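Local coordinates for hypothetical protein YCHN (PDB 1JX7) that is of unknown function, belongs to the DsrE/DsrF-like family and assembles as a homohexamer built from a dimer of trimers, at residues Leu37-Leu50 and Val73-Ile87. Residues are numbered along the deposited sequence; the frame is centred on the assembly and turned at random.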
loop_
_atom_site.group_PDB
_atom_site.type_symbol
_atom_site.label_atom_id
_atom_site.label_comp_id
_atom_site.label_asym_id
_atom_site.label_seq_id
_atom_site.Cartn_x
_atom_site.Cartn_y
_atom_site.Cartn_z
ATOM N N LEU A 37 -24.283 8.042 12.868
ATOM C CA LEU A 37 -23.024 7.573 12.302
ATOM C C LEU A 37 -22.869 6.079 12.475
ATOM O O LEU A 37 -23.076 5.549 13.569
ATOM C CB LEU A 37 -21.870 8.295 13.007
ATOM C CG LEU A 37 -20.448 8.259 12.440
ATOM C CD1 LEU A 37 -19.512 8.840 13.493
ATOM C CD2 LEU A 37 -20.031 6.835 12.106
ATOM N N ARG A 38 -22.497 5.403 11.389
ATOM C CA ARG A 38 -22.301 3.957 11.395
ATOM C C ARG A 38 -20.911 3.678 10.840
ATOM O O ARG A 38 -20.503 4.276 9.835
ATOM C CB ARG A 38 -23.343 3.274 10.523
ATOM C CG ARG A 38 -24.762 3.282 11.062
ATOM C CD ARG A 38 -25.647 2.638 10.024
ATOM N NE ARG A 38 -26.816 1.982 10.585
ATOM C CZ ARG A 38 -27.928 2.610 10.950
ATOM N NH1 ARG A 38 -28.016 3.923 10.815
ATOM N NH2 ARG A 38 -28.947 1.917 11.437
ATOM N N LEU A 39 -20.201 2.759 11.489
ATOM C CA LEU A 39 -18.841 2.381 11.109
ATOM C C LEU A 39 -18.742 0.921 10.721
ATOM O O LEU A 39 -19.073 0.041 11.506
ATOM C CB LEU A 39 -17.887 2.628 12.286
ATOM C CG LEU A 39 -16.684 3.572 12.161
ATOM C CD1 LEU A 39 -15.689 3.011 11.149
ATOM C CD2 LEU A 39 -17.166 4.967 11.763
ATOM N N PHE A 40 -18.270 0.662 9.516
ATOM C CA PHE A 40 -18.110 -0.707 9.073
ATOM C C PHE A 40 -16.625 -0.931 8.861
ATOM O O PHE A 40 -15.941 -0.040 8.365
ATOM C CB PHE A 40 -18.878 -0.936 7.767
ATOM C CG PHE A 40 -19.040 -2.391 7.423
ATOM C CD1 PHE A 40 -18.047 -3.067 6.717
ATOM C CD2 PHE A 40 -20.149 -3.096 7.872
ATOM C CE1 PHE A 40 -18.153 -4.429 6.466
ATOM C CE2 PHE A 40 -20.267 -4.456 7.623
ATOM C CZ PHE A 40 -19.269 -5.129 6.919
ATOM N N LEU A 41 -16.122 -2.095 9.243
ATOM C CA LEU A 41 -14.706 -2.388 9.046
ATOM C C LEU A 41 -14.551 -3.678 8.255
ATOM O O LEU A 41 -14.999 -4.737 8.695
ATOM C CB LEU A 41 -13.987 -2.530 10.390
ATOM C CG LEU A 41 -14.128 -1.370 11.381
ATOM C CD1 LEU A 41 -13.228 -1.615 12.590
ATOM C CD2 LEU A 41 -13.784 -0.059 10.691
HETATM N N MSE A 42 -13.913 -3.576 7.086
HETATM C CA MSE A 42 -13.687 -4.730 6.219
HETATM C C MSE A 42 -12.241 -5.202 6.294
HETATM O O MSE A 42 -11.408 -4.598 6.957
HETATM C CB MSE A 42 -14.026 -4.387 4.759
HETATM C CG MSE A 42 -15.489 -4.057 4.504
HETATM SE SE MSE A 42 -15.881 -3.920 2.767
HETATM C CE MSE A 42 -14.860 -2.533 2.302
ATOM N N SER A 43 -11.967 -6.302 5.593
ATOM C CA SER A 43 -10.655 -6.867 5.512
ATOM C C SER A 43 -9.781 -6.672 6.746
ATOM O O SER A 43 -10.221 -6.975 7.858
ATOM C CB SER A 43 -9.924 -6.333 4.295
ATOM O OG SER A 43 -9.689 -4.944 4.422
ATOM N N ASP A 44 -8.561 -6.166 6.592
ATOM C CA ASP A 44 -7.630 -5.773 7.642
ATOM C C ASP A 44 -8.045 -4.927 8.851
ATOM O O ASP A 44 -7.582 -5.191 9.975
ATOM C CB ASP A 44 -6.397 -5.141 7.051
ATOM C CG ASP A 44 -5.756 -6.007 6.001
ATOM O OD1 ASP A 44 -4.698 -5.603 5.484
ATOM O OD2 ASP A 44 -6.312 -7.090 5.695
ATOM N N ALA A 45 -8.904 -3.933 8.653
ATOM C CA ALA A 45 -9.343 -3.063 9.750
ATOM C C ALA A 45 -10.123 -3.834 10.807
ATOM O O ALA A 45 -10.498 -3.290 11.836
ATOM C CB ALA A 45 -10.221 -1.900 9.195
ATOM N N VAL A 46 -10.343 -5.115 10.551
ATOM C CA VAL A 46 -11.117 -5.959 11.435
ATOM C C VAL A 46 -10.420 -6.400 12.712
ATOM O O VAL A 46 -11.074 -6.674 13.719
ATOM C CB VAL A 46 -11.627 -7.194 10.646
ATOM C CG1 VAL A 46 -11.943 -8.330 11.578
ATOM C CG2 VAL A 46 -12.873 -6.801 9.861
ATOM N N THR A 47 -9.084 -6.479 12.679
ATOM C CA THR A 47 -8.341 -6.883 13.866
ATOM C C THR A 47 -8.385 -5.752 14.886
ATOM O O THR A 47 -8.116 -5.970 16.073
ATOM C CB THR A 47 -6.855 -7.248 13.517
ATOM O OG1 THR A 47 -6.177 -6.109 12.978
ATOM C CG2 THR A 47 -6.798 -8.359 12.498
ATOM N N ALA A 48 -8.753 -4.558 14.418
ATOM C CA ALA A 48 -8.876 -3.373 15.272
ATOM C C ALA A 48 -9.915 -3.564 16.386
ATOM O O ALA A 48 -9.974 -2.797 17.356
ATOM C CB ALA A 48 -9.258 -2.186 14.422
ATOM N N GLY A 49 -10.745 -4.596 16.238
ATOM C CA GLY A 49 -11.759 -4.847 17.234
ATOM C C GLY A 49 -11.289 -5.667 18.425
ATOM O O GLY A 49 -12.058 -5.876 19.367
ATOM N N LEU A 50 -10.045 -6.134 18.409
ATOM C CA LEU A 50 -9.573 -6.931 19.533
ATOM C C LEU A 50 -9.426 -6.097 20.777
ATOM O O LEU A 50 -9.165 -4.899 20.710
ATOM C CB LEU A 50 -8.246 -7.606 19.208
ATOM C CG LEU A 50 -8.351 -8.731 18.182
ATOM C CD1 LEU A 50 -6.976 -9.306 17.934
ATOM C CD2 LEU A 50 -9.308 -9.796 18.669
ATOM N N VAL A 73 -22.503 4.653 18.650
ATOM C CA VAL A 73 -22.228 4.700 17.221
ATOM C C VAL A 73 -21.951 3.237 16.897
ATOM O O VAL A 73 -21.008 2.645 17.436
ATOM C CB VAL A 73 -20.986 5.546 16.900
ATOM C CG1 VAL A 73 -20.591 5.371 15.447
ATOM C CG2 VAL A 73 -21.275 6.999 17.183
ATOM N N PRO A 74 -22.768 2.621 16.031
ATOM C CA PRO A 74 -22.567 1.212 15.678
ATOM C C PRO A 74 -21.245 0.954 14.957
ATOM O O PRO A 74 -20.867 1.684 14.038
ATOM C CB PRO A 74 -23.773 0.887 14.800
ATOM C CG PRO A 74 -24.789 1.948 15.158
ATOM C CD PRO A 74 -23.941 3.173 15.328
ATOM N N VAL A 75 -20.557 -0.092 15.387
ATOM C CA VAL A 75 -19.284 -0.480 14.798
ATOM C C VAL A 75 -19.376 -1.953 14.426
ATOM O O VAL A 75 -19.393 -2.820 15.297
ATOM C CB VAL A 75 -18.131 -0.273 15.820
ATOM C CG1 VAL A 75 -16.853 -0.943 15.328
ATOM C CG2 VAL A 75 -17.909 1.220 16.047
ATOM N N LYS A 76 -19.439 -2.231 13.129
ATOM C CA LYS A 76 -19.547 -3.612 12.669
ATOM C C LYS A 76 -18.297 -4.163 11.996
ATOM O O LYS A 76 -17.665 -3.482 11.171
ATOM C CB LYS A 76 -20.746 -3.737 11.714
ATOM C CG LYS A 76 -22.107 -3.647 12.400
ATOM C CD LYS A 76 -22.312 -4.842 13.318
ATOM C CE LYS A 76 -23.711 -4.883 13.903
ATOM N NZ LYS A 76 -23.949 -6.145 14.687
ATOM N N LEU A 77 -17.934 -5.381 12.352
ATOM C CA LEU A 77 -16.776 -6.051 11.766
ATOM C C LEU A 77 -17.329 -7.080 10.772
ATOM O O LEU A 77 -18.246 -7.830 11.102
ATOM C CB LEU A 77 -15.953 -6.767 12.837
ATOM C CG LEU A 77 -15.515 -6.013 14.090
ATOM C CD1 LEU A 77 -14.636 -6.923 14.926
ATOM C CD2 LEU A 77 -14.755 -4.761 13.734
ATOM N N CYS A 78 -16.769 -7.116 9.560
ATOM C CA CYS A 78 -17.234 -8.045 8.535
ATOM C C CYS A 78 -17.015 -9.503 8.902
ATOM O O CYS A 78 -15.895 -9.931 9.194
ATOM C CB CYS A 78 -16.553 -7.745 7.203
ATOM S SG CYS A 78 -17.343 -8.561 5.803
ATOM N N LYS A 79 -18.105 -10.269 8.863
ATOM C CA LYS A 79 -18.111 -11.690 9.192
ATOM C C LYS A 79 -17.052 -12.530 8.452
ATOM O O LYS A 79 -16.238 -13.209 9.073
ATOM C CB LYS A 79 -19.501 -12.240 8.905
ATOM C CG LYS A 79 -19.688 -13.692 9.240
ATOM C CD LYS A 79 -19.612 -13.920 10.725
ATOM C CE LYS A 79 -20.295 -15.221 11.059
ATOM N NZ LYS A 79 -21.628 -15.209 10.396
ATOM N N THR A 80 -17.074 -12.486 7.122
ATOM C CA THR A 80 -16.116 -13.277 6.363
ATOM C C THR A 80 -14.684 -12.895 6.698
ATOM O O THR A 80 -13.811 -13.757 6.751
ATOM C CB THR A 80 -16.334 -13.129 4.838
ATOM O OG1 THR A 80 -16.511 -11.753 4.498
ATOM C CG2 THR A 80 -17.553 -13.927 4.413
ATOM N N CYS A 81 -14.443 -11.617 6.927
ATOM C CA CYS A 81 -13.106 -11.145 7.252
ATOM C C CYS A 81 -12.625 -11.659 8.606
ATOM O O CYS A 81 -11.535 -12.220 8.706
ATOM C CB CYS A 81 -13.065 -9.608 7.235
ATOM S SG CYS A 81 -13.338 -8.864 5.605
ATOM N N THR A 82 -13.440 -11.468 9.643
ATOM C CA THR A 82 -13.077 -11.905 10.983
ATOM C C THR A 82 -12.863 -13.411 11.061
ATOM O O THR A 82 -11.970 -13.879 11.774
ATOM C CB THR A 82 -14.153 -11.526 12.014
ATOM O OG1 THR A 82 -15.357 -12.245 11.746
ATOM C CG2 THR A 82 -14.446 -10.053 11.955
ATOM N N ASP A 83 -13.685 -14.187 10.338
ATOM C CA ASP A 83 -13.544 -15.637 10.350
ATOM C C ASP A 83 -12.176 -16.045 9.799
ATOM O O ASP A 83 -11.503 -16.918 10.344
ATOM C CB ASP A 83 -14.628 -16.312 9.508
ATOM C CG ASP A 83 -16.022 -16.049 10.036
ATOM O OD1 ASP A 83 -16.270 -16.259 11.237
ATOM O OD2 ASP A 83 -16.889 -15.639 9.229
ATOM N N GLY A 84 -11.777 -15.399 8.703
ATOM C CA GLY A 84 -10.508 -15.718 8.087
ATOM C C GLY A 84 -9.322 -15.416 8.982
ATOM O O GLY A 84 -8.287 -16.082 8.877
ATOM N N ARG A 85 -9.462 -14.438 9.866
ATOM C CA ARG A 85 -8.359 -14.068 10.741
ATOM C C ARG A 85 -8.490 -14.665 12.156
ATOM O O ARG A 85 -7.683 -14.373 13.038
ATOM C CB ARG A 85 -8.234 -12.541 10.785
ATOM C CG ARG A 85 -8.805 -11.871 9.543
ATOM C CD ARG A 85 -7.937 -10.795 8.912
ATOM N NE ARG A 85 -8.506 -10.398 7.619
ATOM C CZ ARG A 85 -7.870 -9.675 6.691
ATOM N NH1 ARG A 85 -6.627 -9.259 6.895
ATOM N NH2 ARG A 85 -8.474 -9.385 5.549
ATOM N N GLY A 86 -9.510 -15.502 12.349
ATOM C CA GLY A 86 -9.723 -16.149 13.632
ATOM C C GLY A 86 -10.016 -15.180 14.746
ATOM O O GLY A 86 -9.636 -15.382 15.907
ATOM N N ILE A 87 -10.719 -14.110 14.394
ATOM C CA ILE A 87 -11.065 -13.073 15.345
ATOM C C ILE A 87 -12.534 -13.172 15.727
ATOM O O ILE A 87 -12.960 -12.577 16.717
ATOM C CB ILE A 87 -10.728 -11.716 14.726
ATOM C CG1 ILE A 87 -9.212 -11.543 14.767
ATOM C CG2 ILE A 87 -11.459 -10.596 15.424
ATOM C CD1 ILE A 87 -8.721 -10.291 14.110
#
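Leu-39 and Lys-76 join the two neighbouring parallel strands of a beta-alpha-beta unit, whose crossover runs through helix 61-70. Leu-39 N donates to Pro-74 O and Lys-76 N to Leu-39 O, both at 2.8 Å; Leu-41 N then donates to Lys-76 O, and Cys-78 N reaches Leu-41 O at 3.1 Å. On one face of the sheet Leu-41 and Leu-77 run alongside each other in the same direction, Leu-41 CD1 3.7 Å from Leu-77 CD2. On the other, a chi1 of -166° swings the Phe-40 ring beside strand 75-78, with Lys-76 O over one face near the rim and Leu-104 of helix 101-107 packed against it. Cys-78 SG makes a sulfur-aromatic contact at the ring edge, while Cys-78 CB lies 3.8 Å from Phe-40 CE1. Beyond the strands, Val-46 CG2 rests 3.8 Å from Cys-81 CB. Cys-78, the N-cap of helix 79-84, and Cys-81 are spaced as a CxxC that recalls the thioredoxin type. After this helix, which closes in a Schellman motif at Gly-86, Arg-85 salt-bridges through NH1 to Asp-44 OD2 and through NH2 to Glu-16 of a neighbouring subunit. Its guanidinium stands 73° from the Asp-44 carboxylate plane, with Ser-43 C and Asp-44 N over one face.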